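Local coordinates for protein Glucose/sorbosone dehydrogenases (Escherichia coli K12, PDB 2G8S) that belongs to the glucose/sorbosone dehydrogenase family, adopts a beta-propeller fold and carries a bound calcium ion, at residues A[56-61]-A[83-88]; A[6-11]-A[315-320]; A[269-274]-A[296-301]. All blocks are in the same frame, centred on the assembly; numbering follows the deposited sequence. Where two conformers were deposited one is given.

Contact 1: A[56-61]-A[83-88]; sequences GVPDVW and IWLSYS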
loop_
_atom_site.group_PDB
_atom_site.type_symbol
_atom_site.label_atom_id
_atom_site.label_comp_id
_atom_site.label_asym_id
_atom_site.label_seq_id
_atom_site.Cartn_x
_atom_site.Cartn_y
_atom_site.Cartn_z
ATOM N N GLY A 56 18.466 -7.354 11.719
ATOM C CA GLY A 56 18.777 -6.128 10.979
ATOM C C GLY A 56 17.594 -5.280 10.545
ATOM O O GLY A 56 17.755 -4.335 9.770
ATOM N N VAL A 57 16.412 -5.615 11.059
ATOM C CA VAL A 57 15.169 -4.919 10.714
ATOM C C VAL A 57 15.022 -3.717 11.659
ATOM O O VAL A 57 15.322 -3.844 12.843
ATOM C CB VAL A 57 13.960 -5.885 10.851
ATOM C CG1 VAL A 57 12.622 -5.186 10.618
ATOM C CG2 VAL A 57 14.120 -7.066 9.891
ATOM N N PRO A 58 14.580 -2.548 11.144
ATOM C CA PRO A 58 14.445 -1.380 12.027
ATOM C C PRO A 58 13.414 -1.606 13.128
ATOM O O PRO A 58 12.457 -2.371 12.940
ATOM C CB PRO A 58 13.959 -0.279 11.083
ATOM C CG PRO A 58 13.334 -1.017 9.913
ATOM C CD PRO A 58 14.205 -2.222 9.756
ATOM N N ASP A 59 13.629 -0.956 14.269
ATOM C CA ASP A 59 12.621 -0.903 15.316
ATOM C C ASP A 59 11.456 -0.067 14.808
ATOM O O ASP A 59 11.656 0.898 14.055
ATOM C CB ASP A 59 13.173 -0.250 16.578
ATOM C CG ASP A 59 14.266 -1.064 17.235
ATOM O OD1 ASP A 59 14.069 -2.268 17.464
ATOM O OD2 ASP A 59 15.311 -0.471 17.551
ATOM N N VAL A 60 10.248 -0.456 15.209
ATOM C CA VAL A 60 9.036 0.212 14.732
ATOM C C VAL A 60 8.125 0.618 15.888
ATOM O O VAL A 60 8.240 0.094 17.002
ATOM C CB VAL A 60 8.245 -0.675 13.743
ATOM C CG1 VAL A 60 9.161 -1.201 12.643
ATOM C CG2 VAL A 60 7.549 -1.820 14.470
ATOM N N TRP A 61 7.213 1.541 15.592
ATOM C CA TRP A 61 6.232 2.019 16.556
ATOM C C TRP A 61 4.931 1.285 16.253
ATOM O O TRP A 61 4.138 1.718 15.403
ATOM C CB TRP A 61 6.069 3.528 16.400
ATOM C CG TRP A 61 5.266 4.229 17.458
ATOM C CD1 TRP A 61 5.687 4.567 18.715
ATOM C CD2 TRP A 61 3.946 4.760 17.321
ATOM N NE1 TRP A 61 4.696 5.248 19.379
ATOM C CE2 TRP A 61 3.616 5.384 18.549
ATOM C CE3 TRP A 61 3.002 4.762 16.288
ATOM C CZ2 TRP A 61 2.376 5.997 18.773
ATOM C CZ3 TRP A 61 1.768 5.370 16.513
ATOM C CH2 TRP A 61 1.471 5.981 17.749
ATOM N N ILE A 83 16.580 -4.662 -0.404
ATOM C CA ILE A 83 15.162 -4.677 -0.059
ATOM C C ILE A 83 14.805 -3.402 0.689
ATOM O O ILE A 83 15.613 -2.879 1.462
ATOM C CB ILE A 83 14.721 -5.954 0.712
ATOM C CG1 ILE A 83 15.245 -5.976 2.143
ATOM C CG2 ILE A 83 15.111 -7.210 -0.057
ATOM C CD1 ILE A 83 14.457 -6.935 3.052
ATOM N N TRP A 84 13.619 -2.885 0.390
ATOM C CA TRP A 84 13.105 -1.668 1.005
ATOM C C TRP A 84 12.012 -2.003 2.006
ATOM O O TRP A 84 11.201 -2.909 1.772
ATOM C CB TRP A 84 12.532 -0.738 -0.073
ATOM C CG TRP A 84 13.563 -0.076 -0.940
ATOM C CD1 TRP A 84 14.362 -0.666 -1.892
ATOM C CD2 TRP A 84 13.914 1.313 -0.929
ATOM N NE1 TRP A 84 15.187 0.278 -2.472
ATOM C CE2 TRP A 84 14.931 1.502 -1.901
ATOM C CE3 TRP A 84 13.461 2.423 -0.195
ATOM C CZ2 TRP A 84 15.493 2.766 -2.163
ATOM C CZ3 TRP A 84 14.025 3.670 -0.442
ATOM C CH2 TRP A 84 15.027 3.833 -1.421
ATOM N N LEU A 85 11.984 -1.271 3.119
ATOM C CA LEU A 85 10.934 -1.430 4.129
ATOM C C LEU A 85 10.348 -0.072 4.488
ATOM O O LEU A 85 11.058 0.946 4.486
ATOM C CB LEU A 85 11.475 -2.069 5.416
ATOM C CG LEU A 85 12.134 -3.452 5.326
ATOM C CD1 LEU A 85 12.847 -3.829 6.626
ATOM C CD2 LEU A 85 11.087 -4.515 4.981
ATOM N N SER A 86 9.054 -0.056 4.797
ATOM C CA SER A 86 8.454 1.116 5.409
ATOM C C SER A 86 7.882 0.741 6.770
ATOM O O SER A 86 7.553 -0.413 7.026
ATOM C CB SER A 86 7.362 1.710 4.515
ATOM O OG SER A 86 6.262 0.825 4.372
ATOM N N TYR A 87 7.777 1.726 7.649
ATOM C CA TYR A 87 7.362 1.468 9.027
ATOM C C TYR A 87 6.939 2.775 9.676
ATOM O O TYR A 87 7.239 3.841 9.156
ATOM C CB TYR A 87 8.512 0.812 9.823
ATOM C CG TYR A 87 9.789 1.634 9.925
ATOM C CD1 TYR A 87 10.099 2.319 11.104
ATOM C CD2 TYR A 87 10.707 1.697 8.863
ATOM C CE1 TYR A 87 11.272 3.071 11.216
ATOM C CE2 TYR A 87 11.891 2.451 8.972
ATOM C CZ TYR A 87 12.153 3.138 10.151
ATOM O OH TYR A 87 13.308 3.879 10.284
ATOM N N SER A 88 6.236 2.691 10.798
ATOM C CA SER A 88 5.977 3.903 11.579
ATOM C C SER A 88 7.068 4.095 12.623
ATOM O O SER A 88 7.579 3.129 13.195
ATOM C CB SER A 88 4.592 3.867 12.218
ATOM O OG SER A 88 4.370 2.663 12.914
#

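Contact 2: A[6-11]-A[315-320]; sequences ATVNVE and GRILTD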
loop_
_atom_site.group_PDB
_atom_site.type_symbol
_atom_site.label_atom_id
_atom_site.label_comp_id
_atom_site.label_asym_id
_atom_site.label_seq_id
_atom_site.Cartn_x
_atom_site.Cartn_y
_atom_site.Cartn_z
ATOM N N ALA A 6 -16.630 -20.748 -2.906
ATOM C CA ALA A 6 -17.776 -20.937 -3.841
ATOM C C ALA A 6 -17.351 -20.788 -5.304
ATOM O O ALA A 6 -17.695 -21.628 -6.144
ATOM C CB ALA A 6 -18.908 -19.976 -3.503
ATOM N N THR A 7 -16.600 -19.727 -5.598
ATOM C CA THR A 7 -16.130 -19.439 -6.959
ATOM C C THR A 7 -14.635 -19.683 -7.114
ATOM O O THR A 7 -14.132 -19.847 -8.231
ATOM C CB THR A 7 -16.455 -17.979 -7.377
ATOM O OG1 THR A 7 -15.507 -17.521 -8.355
ATOM C CG2 THR A 7 -16.385 -17.061 -6.176
ATOM N N VAL A 8 -13.912 -19.688 -5.993
ATOM C CA VAL A 8 -12.459 -19.852 -6.058
ATOM C C VAL A 8 -11.924 -20.991 -5.194
ATOM O O VAL A 8 -12.548 -21.397 -4.205
ATOM C CB VAL A 8 -11.702 -18.541 -5.692
ATOM C CG1 VAL A 8 -12.011 -17.434 -6.710
ATOM C CG2 VAL A 8 -12.034 -18.085 -4.270
ATOM N N ASN A 9 -10.757 -21.485 -5.599
ATOM C CA ASN A 9 -9.988 -22.437 -4.804
ATOM C C ASN A 9 -9.069 -21.685 -3.870
ATOM O O ASN A 9 -8.464 -20.684 -4.266
ATOM C CB ASN A 9 -9.169 -23.344 -5.715
ATOM C CG ASN A 9 -10.046 -24.244 -6.545
ATOM O OD1 ASN A 9 -11.005 -24.816 -6.031
ATOM N ND2 ASN A 9 -9.726 -24.377 -7.827
ATOM N N VAL A 10 -8.973 -22.155 -2.630
ATOM C CA VAL A 10 -8.137 -21.478 -1.643
ATOM C C VAL A 10 -7.285 -22.519 -0.924
ATOM O O VAL A 10 -7.821 -23.474 -0.351
ATOM C CB VAL A 10 -8.981 -20.719 -0.589
ATOM C CG1 VAL A 10 -8.082 -20.060 0.448
ATOM C CG2 VAL A 10 -9.887 -19.682 -1.252
ATOM N N GLU A 11 -5.972 -22.313 -0.946
ATOM C CA GLU A 11 -5.040 -23.148 -0.196
ATOM C C GLU A 11 -4.399 -22.285 0.881
ATOM O O GLU A 11 -3.853 -21.218 0.581
ATOM C CB GLU A 11 -3.963 -23.733 -1.121
ATOM C CG GLU A 11 -2.832 -24.423 -0.366
ATOM C CD GLU A 11 -1.819 -25.118 -1.266
ATOM O OE1 GLU A 11 -1.789 -24.851 -2.487
ATOM O OE2 GLU A 11 -1.032 -25.924 -0.725
ATOM N N GLY A 315 -17.624 -8.422 -8.779
ATOM C CA GLY A 315 -18.172 -9.088 -7.607
ATOM C C GLY A 315 -17.094 -9.333 -6.572
ATOM O O GLY A 315 -16.050 -8.684 -6.591
ATOM N N ARG A 316 -17.371 -10.259 -5.659
ATOM C CA ARG A 316 -16.505 -10.533 -4.513
ATOM C C ARG A 316 -16.144 -12.001 -4.433
ATOM O O ARG A 316 -16.935 -12.871 -4.829
ATOM C CB ARG A 316 -17.210 -10.149 -3.210
ATOM C CG ARG A 316 -17.731 -8.716 -3.144
ATOM C CD ARG A 316 -16.602 -7.686 -3.227
ATOM N NE ARG A 316 -17.103 -6.318 -3.107
ATOM C CZ ARG A 316 -17.039 -5.576 -2.005
ATOM N NH1 ARG A 316 -16.491 -6.053 -0.891
ATOM N NH2 ARG A 316 -17.529 -4.334 -2.019
ATOM N N ILE A 317 -14.944 -12.269 -3.922
ATOM C CA ILE A 317 -14.497 -13.627 -3.613
ATOM C C ILE A 317 -13.955 -13.677 -2.178
ATOM O O ILE A 317 -13.628 -12.642 -1.598
ATOM C CB ILE A 317 -13.456 -14.154 -4.641
ATOM C CG1 ILE A 317 -12.186 -13.295 -4.639
ATOM C CG2 ILE A 317 -14.087 -14.251 -6.052
ATOM C CD1 ILE A 317 -11.046 -13.834 -5.516
ATOM N N LEU A 318 -13.889 -14.882 -1.610
ATOM C CA LEU A 318 -13.413 -15.121 -0.232
ATOM C C LEU A 318 -14.369 -14.663 0.880
ATOM O O LEU A 318 -14.055 -14.810 2.064
ATOM C CB LEU A 318 -12.004 -14.538 -0.003
ATOM C CG LEU A 318 -10.867 -14.914 -0.955
ATOM C CD1 LEU A 318 -9.571 -14.255 -0.530
ATOM C CD2 LEU A 318 -10.695 -16.408 -1.018
ATOM N N THR A 319 -15.544 -14.150 0.514
ATOM C CA THR A 319 -16.489 -13.659 1.519
ATOM C C THR A 319 -16.887 -14.739 2.522
ATOM O O THR A 319 -17.092 -14.447 3.701
ATOM C CB THR A 319 -17.762 -13.074 0.876
ATOM O OG1 THR A 319 -17.398 -12.266 -0.248
ATOM C CG2 THR A 319 -18.526 -12.216 1.878
ATOM N N ASP A 320 -16.973 -15.985 2.062
ATOM C CA ASP A 320 -17.382 -17.064 2.965
ATOM C C ASP A 320 -16.360 -17.428 4.051
ATOM O O ASP A 320 -16.693 -18.152 4.996
ATOM C CB ASP A 320 -17.851 -18.299 2.180
ATOM C CG ASP A 320 -16.772 -18.909 1.294
ATOM O OD1 ASP A 320 -15.633 -18.399 1.236
ATOM O OD2 ASP A 320 -17.081 -19.927 0.626
#

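Contact 3: A[269-274]-A[296-301]; sequences DSPAVS and LKDKDV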
loop_
_atom_site.group_PDB
_atom_site.type_symbol
_atom_site.label_atom_id
_atom_site.label_comp_id
_atom_site.label_asym_id
_atom_site.label_seq_id
_atom_site.Cartn_x
_atom_site.Cartn_y
_atom_site.Cartn_z
ATOM N N ASP A 269 -20.360 3.005 0.165
ATOM C CA ASP A 269 -20.284 2.044 1.261
ATOM C C ASP A 269 -18.882 1.453 1.241
ATOM O O ASP A 269 -18.565 0.610 0.394
ATOM C CB ASP A 269 -21.323 0.938 1.068
ATOM C CG ASP A 269 -22.728 1.400 1.386
ATOM O OD1 ASP A 269 -22.934 1.951 2.489
ATOM O OD2 ASP A 269 -23.631 1.203 0.547
ATOM N N SER A 270 -18.041 1.911 2.159
ATOM C CA SER A 270 -16.609 1.573 2.129
ATOM C C SER A 270 -16.307 0.093 2.401
ATOM O O SER A 270 -16.688 -0.426 3.443
ATOM C CB SER A 270 -15.848 2.413 3.150
ATOM O OG SER A 270 -15.775 3.768 2.735
ATOM N N PRO A 271 -15.589 -0.569 1.475
ATOM C CA PRO A 271 -15.056 -1.897 1.786
ATOM C C PRO A 271 -13.872 -1.851 2.761
ATOM O O PRO A 271 -13.515 -2.889 3.330
ATOM C CB PRO A 271 -14.549 -2.398 0.424
ATOM C CG PRO A 271 -15.159 -1.488 -0.606
ATOM C CD PRO A 271 -15.297 -0.175 0.085
ATOM N N ALA A 272 -13.296 -0.654 2.938
ATOM C CA ALA A 272 -11.976 -0.436 3.557
ATOM C C ALA A 272 -10.930 -1.168 2.720
ATOM O O ALA A 272 -10.298 -2.153 3.142
ATOM C CB ALA A 272 -11.946 -0.854 5.041
ATOM N N VAL A 273 -10.777 -0.649 1.503
ATOM C CA VAL A 273 -9.925 -1.246 0.482
ATOM C C VAL A 273 -8.476 -1.338 0.953
ATOM O O VAL A 273 -7.989 -0.465 1.684
ATOM C CB VAL A 273 -10.003 -0.453 -0.853
ATOM C CG1 VAL A 273 -11.392 -0.598 -1.476
ATOM C CG2 VAL A 273 -9.648 1.027 -0.657
ATOM N N SER A 274 -7.796 -2.401 0.534
ATOM C CA SER A 274 -6.427 -2.641 0.987
ATOM C C SER A 274 -5.502 -2.994 -0.199
ATOM O O SER A 274 -5.592 -2.379 -1.254
ATOM C CB SER A 274 -6.420 -3.693 2.098
ATOM O OG SER A 274 -6.954 -4.913 1.620
ATOM N N LEU A 296 -10.843 -4.846 3.977
ATOM C CA LEU A 296 -10.675 -5.098 5.406
ATOM C C LEU A 296 -12.014 -5.214 6.134
ATOM O O LEU A 296 -12.212 -6.123 6.945
ATOM C CB LEU A 296 -9.817 -4.007 6.053
ATOM C CG LEU A 296 -8.344 -3.991 5.631
ATOM C CD1 LEU A 296 -7.752 -2.606 5.848
ATOM C CD2 LEU A 296 -7.554 -5.050 6.393
ATOM N N LYS A 297 -12.932 -4.292 5.844
ATOM C CA LYS A 297 -14.228 -4.238 6.515
ATOM C C LYS A 297 -15.199 -5.292 5.970
ATOM O O LYS A 297 -15.896 -5.969 6.733
ATOM C CB LYS A 297 -14.806 -2.824 6.373
ATOM C CG LYS A 297 -16.200 -2.595 6.952
ATOM C CD LYS A 297 -16.630 -1.143 6.716
ATOM C CE LYS A 297 -17.955 -0.820 7.395
ATOM N NZ LYS A 297 -19.031 -1.789 7.046
ATOM N N ASP A 298 -15.247 -5.417 4.644
ATOM C CA ASP A 298 -16.117 -6.411 3.995
ATOM C C ASP A 298 -15.576 -7.841 4.102
ATOM O O ASP A 298 -16.299 -8.807 3.805
ATOM C CB ASP A 298 -16.356 -6.064 2.530
ATOM C CG ASP A 298 -17.298 -4.889 2.339
ATOM O OD1 ASP A 298 -18.019 -4.495 3.286
ATOM O OD2 ASP A 298 -17.315 -4.360 1.210
ATOM N N LYS A 299 -14.306 -7.964 4.499
ATOM C CA LYS A 299 -13.689 -9.262 4.766
ATOM C C LYS A 299 -13.727 -10.159 3.532
ATOM O O LYS A 299 -14.154 -11.313 3.584
ATOM C CB LYS A 299 -14.352 -9.945 5.977
ATOM C CG LYS A 299 -14.264 -9.137 7.276
ATOM C CD LYS A 299 -14.786 -9.912 8.484
ATOM C CE LYS A 299 -14.719 -9.045 9.719
ATOM N NZ LYS A 299 -15.209 -9.761 10.929
ATOM N N ASP A 300 -13.279 -9.608 2.409
ATOM C CA ASP A 300 -13.214 -10.353 1.155
ATOM C C ASP A 300 -12.321 -9.634 0.147
ATOM O O ASP A 300 -11.654 -8.663 0.502
ATOM C CB ASP A 300 -14.615 -10.687 0.597
ATOM C CG ASP A 300 -15.475 -9.460 0.274
ATOM O OD1 ASP A 300 -14.955 -8.334 0.115
ATOM O OD2 ASP A 300 -16.712 -9.658 0.152
ATOM N N VAL A 301 -12.285 -10.152 -1.077
ATOM C CA VAL A 301 -11.545 -9.554 -2.184
ATOM C C VAL A 301 -12.518 -9.094 -3.266
ATOM O O VAL A 301 -13.431 -9.825 -3.662
ATOM C CB VAL A 301 -10.491 -10.539 -2.753
ATOM C CG1 VAL A 301 -9.916 -10.036 -4.096
ATOM C CG2 VAL A 301 -9.378 -10.761 -1.720
#

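Contact 1: A[56-61]-A[83-88]
Pro-58 sits over one face of the Tyr-87 ring in a CH-pi contact: its CB lies 4.1 Å from the ring centroid and 18° off the ring normal, so it meets the face rather than the edge. The proline CG joins it there, 3.9 Å from Tyr-87 CE2, while CD meets another side chain of the strand, 3.8 Å from Leu-85 CD1. Val-60 approaches the same tyrosine nearer its root, with CG1 3.5 Å from Tyr-87 CB. The ring is carried toward the loop with CG in the crowded position between backbone N and carbonyl carbon (chi1 60°).

Beyond this apolar patch the two segments are hydrogen-bonded at the Trp-61/Ser-88 end, once through the backbone and once through the serine hydroxyl. Trp-61 N donates to Ser-88 O over 2.9 Å, at an N-H...O angle of 159°. Ser-88 OG gives its proton to Trp-61 O at 2.7 Å, approaching from above the carbonyl plane. The same hydroxyl is also bonded to Gly-67 N, which fixes the serine from a second direction, and Tyr-87 OH is held by Thr-117 OG1.

The loop 56-61 thus runs in nearly the same direction as residues 85-88 of strand 82-90, along one face of a blade-like antiparallel sheet. That strand lies between 68-73 and 96-105; Val-57 continues the packing onto Leu-68, and Pro-58 and Leu-85 both meet Phe-115 of strand 115-120.

Contact 2: A[6-11]-A[315-320]
Two outermost strands of neighbouring propeller sheets meet here: the N-terminal strand 8-17, edge of one sheet, and strand 310-317, edge of the next. The join is made by methyl groups, and Ile-317 is at its middle. Its CG2, anti to the carbonyl carbon, reaches Thr-7 CG2 at 3.6 Å and Val-8 CG1 at 3.9 Å. Its CG1 occupies the crowded place between backbone N and carbonyl carbon (chi1 62°), which carries CD1 to the same Val-8 CG1. Val-8 and Ile-317 cross at about a right angle.

The other branch of Val-8, CG2, touches Leu-318 CD2 at 3.9 Å. That leucine methyl is shared, since Val-10 CG2 presses on it from farther along the strand at 3.4 Å, tighter than usual van der Waals contact. Leu-318 comes just after the strand ends, in a left-handed backbone conformation (phi 72°).

The backbone bonds run to each segment's own side: Asn-9 with Ser-351 of strand 345-352, extended by Thr-7 with Arg-353, and Ile-317 with Val-301. An N-terminal strand added to a sheet otherwise built from the C-terminal end of the chain is the closure, often called molecular velcro, typical of many beta-propellers.

Contact 3: A[269-274]-A[296-301]
Asp-298 runs alongside Pro-271 in the same direction, with Asp-298 OD2 3.5 Å from Pro-271 CB. That carboxylate oxygen is engaged by Arg-316 NH1 in a salt bridge, so the aspartate rests along the proline while its charge is met from outside. Ala-272 is turned the other way, into the 296-298 turn, where its CB meets Lys-297 CB at 3.7 Å. The lysine leaves the backbone with CG anti to N (chi1 177°) and stays extended across Ser-270, its CD 3.4 Å from Ser-270 O, before bending at chi4. Leu-296 passes alongside Ala-272 and Ser-274: its CB is 3.9 Å from Ala-272 CB, and its CG 4.0 Å from Ser-274 CB.

Three backbone hydrogen bonds, one of them weak, join the segments that carry these side chains. Leu-296 N donates to Ala-272 O at 2.9 Å, almost straight at 173°. Pro-271 O takes two amides, Lys-297 N at 2.9 Å and 140°, and more weakly Asp-298 N, so successive amides of the turn converge on one carbonyl.

The turn links strands 290-295 and 300-307, and re-entry is marked by a G1 beta bulge, with Lys-299 and Asp-300 set opposite the single residue Ala-295. Segment 269-274 leads into strand 273-279, the edge neighbour of 290-295, while Ser-270 OG and Val-273 N bond to Asp-222 and Ala-272 packs on His-216 of strand 210-216.

How the contacts relate
Starting at the N terminus, residues 6-11 open a loop that closes only when contact 2 brings in 315-320, 304 residues later. Both other contacts nest inside it, in series: contact 1 joins the approach to strand 68-73 with the next strand, and contact 3 joins the approach to strand 273-279 with the turn after 290-295. Each spans just 21 intervening residues, and they lie on opposite sides of the chain's centre, their own centres 26 Å apart. Contacts 1 and 3 thus tie locally within or beside one sheet, whereas contact 2 joins two sheets. Contacts 2 and 3 touch where adjacent strands 300-307 and 310-317 meet and, just past the latter, where Thr-319 OG1 lies 2.7 Å from Asp-300 OD2.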